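Local structure of glia-derived nexin (Homo sapiens, 4DY0) at residues P275-V280 with I326-D331; P357-I362 with L371-I376. The protein inhibits serine proteases such as thrombin, trypsin and urokinase, binds heparin, and promotes neurite extension by inhibiting thrombin. All coordinates share one frame; numbering follows the deposited sequence.

Contact 1: P275-V280 with I326-D331; sequences PKFTAV and IEVSED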
# COMPACT_ATOMS: atom_id res chain seq x y z
N PRO A 275 -14.39 -5.39 -12.16
CA PRO A 275 -15.02 -4.11 -11.92
C PRO A 275 -14.16 -2.95 -12.41
O PRO A 275 -12.95 -2.93 -12.18
CB PRO A 275 -15.13 -4.05 -10.39
CG PRO A 275 -15.23 -5.48 -9.99
CD PRO A 275 -14.33 -6.21 -10.94
N LYS A 276 -14.79 -2.02 -13.11
CA LYS A 276 -14.15 -0.76 -13.43
C LYS A 276 -14.45 0.17 -12.26
O LYS A 276 -15.61 0.49 -12.00
CB LYS A 276 -14.71 -0.19 -14.74
CG LYS A 276 -14.69 1.33 -14.82
CD LYS A 276 -14.66 1.81 -16.26
CE LYS A 276 -14.79 3.32 -16.31
NZ LYS A 276 -13.74 3.93 -17.17
N PHE A 277 -13.42 0.58 -11.53
CA PHE A 277 -13.65 1.34 -10.30
C PHE A 277 -12.38 2.00 -9.79
O PHE A 277 -11.29 1.80 -10.32
CB PHE A 277 -14.18 0.41 -9.21
CG PHE A 277 -13.12 -0.43 -8.56
CD1 PHE A 277 -12.48 -1.43 -9.28
CD2 PHE A 277 -12.75 -0.22 -7.24
CE1 PHE A 277 -11.49 -2.21 -8.70
CE2 PHE A 277 -11.76 -0.99 -6.64
CZ PHE A 277 -11.13 -1.99 -7.37
N THR A 278 -12.54 2.80 -8.74
CA THR A 278 -11.42 3.43 -8.07
C THR A 278 -11.36 2.92 -6.64
O THR A 278 -12.32 3.04 -5.88
CB THR A 278 -11.58 4.96 -8.05
OG1 THR A 278 -11.72 5.45 -9.39
CG2 THR A 278 -10.37 5.61 -7.40
N ALA A 279 -10.22 2.34 -6.28
CA ALA A 279 -9.98 1.85 -4.93
C ALA A 279 -9.20 2.88 -4.14
O ALA A 279 -8.10 3.26 -4.52
CB ALA A 279 -9.21 0.54 -4.99
N VAL A 280 -9.77 3.33 -3.03
CA VAL A 280 -9.12 4.33 -2.20
C VAL A 280 -9.44 4.14 -0.72
O VAL A 280 -10.59 3.94 -0.33
CB VAL A 280 -9.51 5.76 -2.63
CG1 VAL A 280 -11.04 5.88 -2.72
CG2 VAL A 280 -8.94 6.78 -1.67
N ILE A 326 -5.98 3.76 -6.25
CA ILE A 326 -5.72 3.19 -7.56
C ILE A 326 -6.99 3.19 -8.40
O ILE A 326 -8.06 2.84 -7.92
CB ILE A 326 -5.18 1.74 -7.45
CG1 ILE A 326 -4.91 1.17 -8.84
CG2 ILE A 326 -6.17 0.86 -6.70
CD1 ILE A 326 -4.50 -0.29 -8.84
N GLU A 327 -6.87 3.62 -9.65
CA GLU A 327 -8.00 3.54 -10.57
C GLU A 327 -7.85 2.35 -11.51
O GLU A 327 -6.78 2.12 -12.07
CB GLU A 327 -8.17 4.83 -11.37
CG GLU A 327 -9.29 4.72 -12.40
CD GLU A 327 -9.53 6.01 -13.16
OE1 GLU A 327 -10.42 6.01 -14.04
OE2 GLU A 327 -8.84 7.01 -12.89
N VAL A 328 -8.93 1.60 -11.67
CA VAL A 328 -8.94 0.49 -12.60
C VAL A 328 -9.88 0.82 -13.75
O VAL A 328 -11.09 0.95 -13.56
CB VAL A 328 -9.39 -0.81 -11.90
CG1 VAL A 328 -9.45 -1.95 -12.89
CG2 VAL A 328 -8.43 -1.14 -10.77
N SER A 329 -9.32 0.97 -14.95
CA SER A 329 -10.09 1.41 -16.11
C SER A 329 -9.75 0.62 -17.37
O SER A 329 -8.98 -0.35 -17.32
CB SER A 329 -9.88 2.90 -16.35
OG SER A 329 -10.83 3.41 -17.27
N GLU A 330 -10.31 1.04 -18.50
CA GLU A 330 -10.10 0.38 -19.79
C GLU A 330 -8.71 0.62 -20.36
O GLU A 330 -8.12 -0.27 -20.99
CB GLU A 330 -11.14 0.85 -20.82
CG GLU A 330 -12.55 0.33 -20.62
CD GLU A 330 -13.42 1.27 -19.80
OE1 GLU A 330 -12.88 2.18 -19.15
OE2 GLU A 330 -14.66 1.08 -19.81
N ASP A 331 -8.19 1.82 -20.14
CA ASP A 331 -7.01 2.32 -20.86
C ASP A 331 -5.80 1.38 -20.86
O ASP A 331 -5.33 0.94 -19.81
CB ASP A 331 -6.61 3.70 -20.34
CG ASP A 331 -7.80 4.66 -20.26
OD1 ASP A 331 -7.65 5.83 -20.68
OD2 ASP A 331 -8.88 4.26 -19.78

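Contact 2: P357-I362 with L371-I376; sequences PFLFFI and LFMGQI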
# COMPACT_ATOMS: atom_id res chain seq x y z
N PRO A 357 -16.34 -10.22 -3.23
CA PRO A 357 -15.19 -9.59 -2.56
C PRO A 357 -13.87 -10.26 -2.95
O PRO A 357 -13.78 -11.49 -3.01
CB PRO A 357 -15.50 -9.81 -1.08
CG PRO A 357 -17.01 -9.78 -1.02
CD PRO A 357 -17.48 -10.41 -2.32
N PHE A 358 -12.85 -9.44 -3.21
CA PHE A 358 -11.58 -9.95 -3.73
C PHE A 358 -10.36 -9.26 -3.15
O PHE A 358 -10.45 -8.19 -2.55
CB PHE A 358 -11.55 -9.85 -5.26
CG PHE A 358 -11.61 -8.44 -5.79
CD1 PHE A 358 -12.83 -7.77 -5.89
CD2 PHE A 358 -10.46 -7.79 -6.22
CE1 PHE A 358 -12.89 -6.47 -6.39
CE2 PHE A 358 -10.51 -6.49 -6.72
CZ PHE A 358 -11.73 -5.83 -6.80
N LEU A 359 -9.21 -9.90 -3.34
CA LEU A 359 -7.93 -9.35 -2.92
C LEU A 359 -7.14 -8.96 -4.16
O LEU A 359 -7.22 -9.62 -5.19
CB LEU A 359 -7.15 -10.41 -2.15
CG LEU A 359 -5.79 -9.97 -1.59
CD1 LEU A 359 -5.99 -9.37 -0.21
CD2 LEU A 359 -4.83 -11.14 -1.53
N PHE A 360 -6.36 -7.88 -4.06
CA PHE A 360 -5.49 -7.53 -5.17
C PHE A 360 -4.16 -6.97 -4.69
O PHE A 360 -4.08 -6.34 -3.64
CB PHE A 360 -6.18 -6.57 -6.15
CG PHE A 360 -6.20 -5.15 -5.70
CD1 PHE A 360 -7.32 -4.62 -5.08
CD2 PHE A 360 -5.12 -4.31 -5.92
CE1 PHE A 360 -7.35 -3.29 -4.67
CE2 PHE A 360 -5.14 -2.99 -5.52
CZ PHE A 360 -6.25 -2.47 -4.90
N PHE A 361 -3.12 -7.24 -5.48
CA PHE A 361 -1.79 -6.69 -5.26
C PHE A 361 -1.40 -5.85 -6.47
O PHE A 361 -1.83 -6.14 -7.58
CB PHE A 361 -0.74 -7.80 -5.15
CG PHE A 361 -0.84 -8.62 -3.90
CD1 PHE A 361 -1.40 -9.88 -3.93
CD2 PHE A 361 -0.32 -8.14 -2.71
CE1 PHE A 361 -1.47 -10.65 -2.79
CE2 PHE A 361 -0.39 -8.91 -1.56
CZ PHE A 361 -0.97 -10.16 -1.60
N ILE A 362 -0.58 -4.84 -6.24
CA ILE A 362 0.14 -4.19 -7.31
C ILE A 362 1.62 -4.43 -7.02
O ILE A 362 2.13 -4.01 -5.99
CB ILE A 362 -0.15 -2.67 -7.37
CG1 ILE A 362 -1.61 -2.42 -7.72
CG2 ILE A 362 0.74 -2.00 -8.42
CD1 ILE A 362 -1.97 -2.84 -9.12
N LEU A 371 3.60 -2.65 -4.01
CA LEU A 371 3.21 -1.25 -3.94
C LEU A 371 1.80 -1.08 -3.38
O LEU A 371 1.52 -0.12 -2.66
CB LEU A 371 3.32 -0.60 -5.32
CG LEU A 371 4.62 -0.93 -6.06
CD1 LEU A 371 4.64 -0.29 -7.45
CD2 LEU A 371 5.83 -0.49 -5.26
N PHE A 372 0.91 -2.01 -3.72
CA PHE A 372 -0.47 -1.96 -3.26
C PHE A 372 -0.92 -3.32 -2.78
O PHE A 372 -0.55 -4.35 -3.36
CB PHE A 372 -1.42 -1.55 -4.38
CG PHE A 372 -1.43 -0.08 -4.69
CD1 PHE A 372 -0.42 0.49 -5.46
CD2 PHE A 372 -2.47 0.72 -4.26
CE1 PHE A 372 -0.44 1.83 -5.77
CE2 PHE A 372 -2.49 2.07 -4.56
CZ PHE A 372 -1.47 2.63 -5.32
N MET A 373 -1.73 -3.32 -1.73
CA MET A 373 -2.45 -4.51 -1.32
C MET A 373 -3.84 -4.07 -0.88
O MET A 373 -3.99 -3.15 -0.07
CB MET A 373 -1.72 -5.22 -0.18
CG MET A 373 -2.35 -6.54 0.22
SD MET A 373 -1.33 -7.45 1.38
CE MET A 373 -2.19 -9.03 1.44
N GLY A 374 -4.87 -4.71 -1.42
CA GLY A 374 -6.22 -4.28 -1.14
C GLY A 374 -7.24 -5.39 -0.97
O GLY A 374 -7.16 -6.44 -1.61
N GLN A 375 -8.20 -5.15 -0.09
CA GLN A 375 -9.35 -6.02 -0.03
C GLN A 375 -10.56 -5.20 -0.44
O GLN A 375 -10.88 -4.18 0.17
CB GLN A 375 -9.52 -6.63 1.37
CG GLN A 375 -10.72 -6.13 2.14
CD GLN A 375 -11.00 -6.96 3.38
OE1 GLN A 375 -10.75 -8.16 3.41
NE2 GLN A 375 -11.53 -6.32 4.42
N ILE A 376 -11.21 -5.61 -1.52
CA ILE A 376 -12.36 -4.87 -2.02
C ILE A 376 -13.64 -5.63 -1.73
O ILE A 376 -13.89 -6.68 -2.32
CB ILE A 376 -12.26 -4.62 -3.54
CG1 ILE A 376 -10.97 -3.85 -3.87
CG2 ILE A 376 -13.49 -3.88 -4.05
CD1 ILE A 376 -10.83 -2.52 -3.14

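Contact 1: P275-V280 with I326-D331
Lys276 reaches across to Glu330 with its chain nearly straight as far as CE, and a bend at the last torsion (131°) turns the ammonium group onto its acceptors. There NZ lies 2.8 Å from Glu330 OE1, a salt bridge made on the syn lone pair of that oxygen, and donates a second hydrogen bond to Ser329 OG at 3.0 Å. The two charged side chains cross at about a right angle, and the methylene CD of the lysine also rests near the carboxylate. Glu330 OE2 is bonded to Thr183 OG1, so the carboxylate has a partner at each oxygen and its rotation is probably restrained. A lysine suits this partly exposed margin because its long chain spans to the other strand's end and brings a charge to Glu330. The backbones belong to s6A and s5A, neighbouring antiparallel strands of serpin beta-sheet A, and 326-331 leaves s5A near the breach for the reactive-centre loop; Phe277 with Val328 and Ala279 with Ile326 are hydrogen-bonded pairs. Val328 N to Phe277 O, at 2.7 Å, is one of four such bonds. On their shared face, the Phe277 ring slants across Val328, its CE1 3.8 Å from Val328 CG2. Ala279 offers just a methyl, which meets Ile326 CG2 at 3.5 Å. On the other face, Thr278 OG1 lies 3.9 Å from Glu327 CG, the two side chains crossing obliquely.

Contact 2: P357-I362 with L371-I376
The Phe358 ring carries Ile376 on one face, CB of the isoleucine standing 3.4 Å above the ring plane and displaced toward the rim, a CH-pi contact. Phe360 holds Gly374 CA over one face, 3.8 Å above the plane, and receives Ile376 CG1 at its edge, 3.7 Å from Phe360 CE1. Both rings get there because CG sits between the backbone N and the carbonyl carbon (chi1 64° and 79°), which swings them over the partner strand. A side chain at Gly374 would collide with the Phe360 ring, so glycine suits the place. Ile362 and Phe372 lie side by side, CB to CB at 3.4 Å. On the reverse face Met373 runs extended along Phe361, its SD 3.4 Å from Phe361 CE2 in an oblique Met-aromatic contact; helix 5-26 covers this methionine. Strands 358-364 and 369-376 form the s4B-s5B hairpin of serpin beta-sheet B, its Phe360 and Phe372 face packing toward strand 319-328, with a classic bulge where Ile362 O accepts from both Leu371 N (2.8 Å) and Phe372 N (3.3 Å). An alanine in place of Phe358 would probably open a gap beside Ile376, whose branched side chain would lose the ring face it lies on. With peptide groups bonded strand to strand and hydrocarbon, ring and sulfur surfaces on the two faces, cohesion rests on backbone hydrogen bonds and dispersion, without a salt bridge.

How the contacts relate
Contact 1 and contact 2 lie in series along the chain, their centres about 12 Å apart, and meet through the apolar side chains each turns toward the other. Ile326 of contact 1 is the main go-between: its CD1 lies 3.6 Å from Ile362 CD1, and its CG2 lies 3.8 Å from Phe360 CZ. Nearby, Ala279 CB approaches Ile376 CD1 at 3.9 Å, and Phe277 CZ meets Phe358 CZ at the same distance. The strand pair of contact 1 thus packs, sheet A against sheet B, on the hairpin of contact 2. Contact 2 is the more deeply buried. Segment 326-331 leads into the reactive-centre loop, yet both contacts lie away from the predicted reactive bond, Arg346-Ser347.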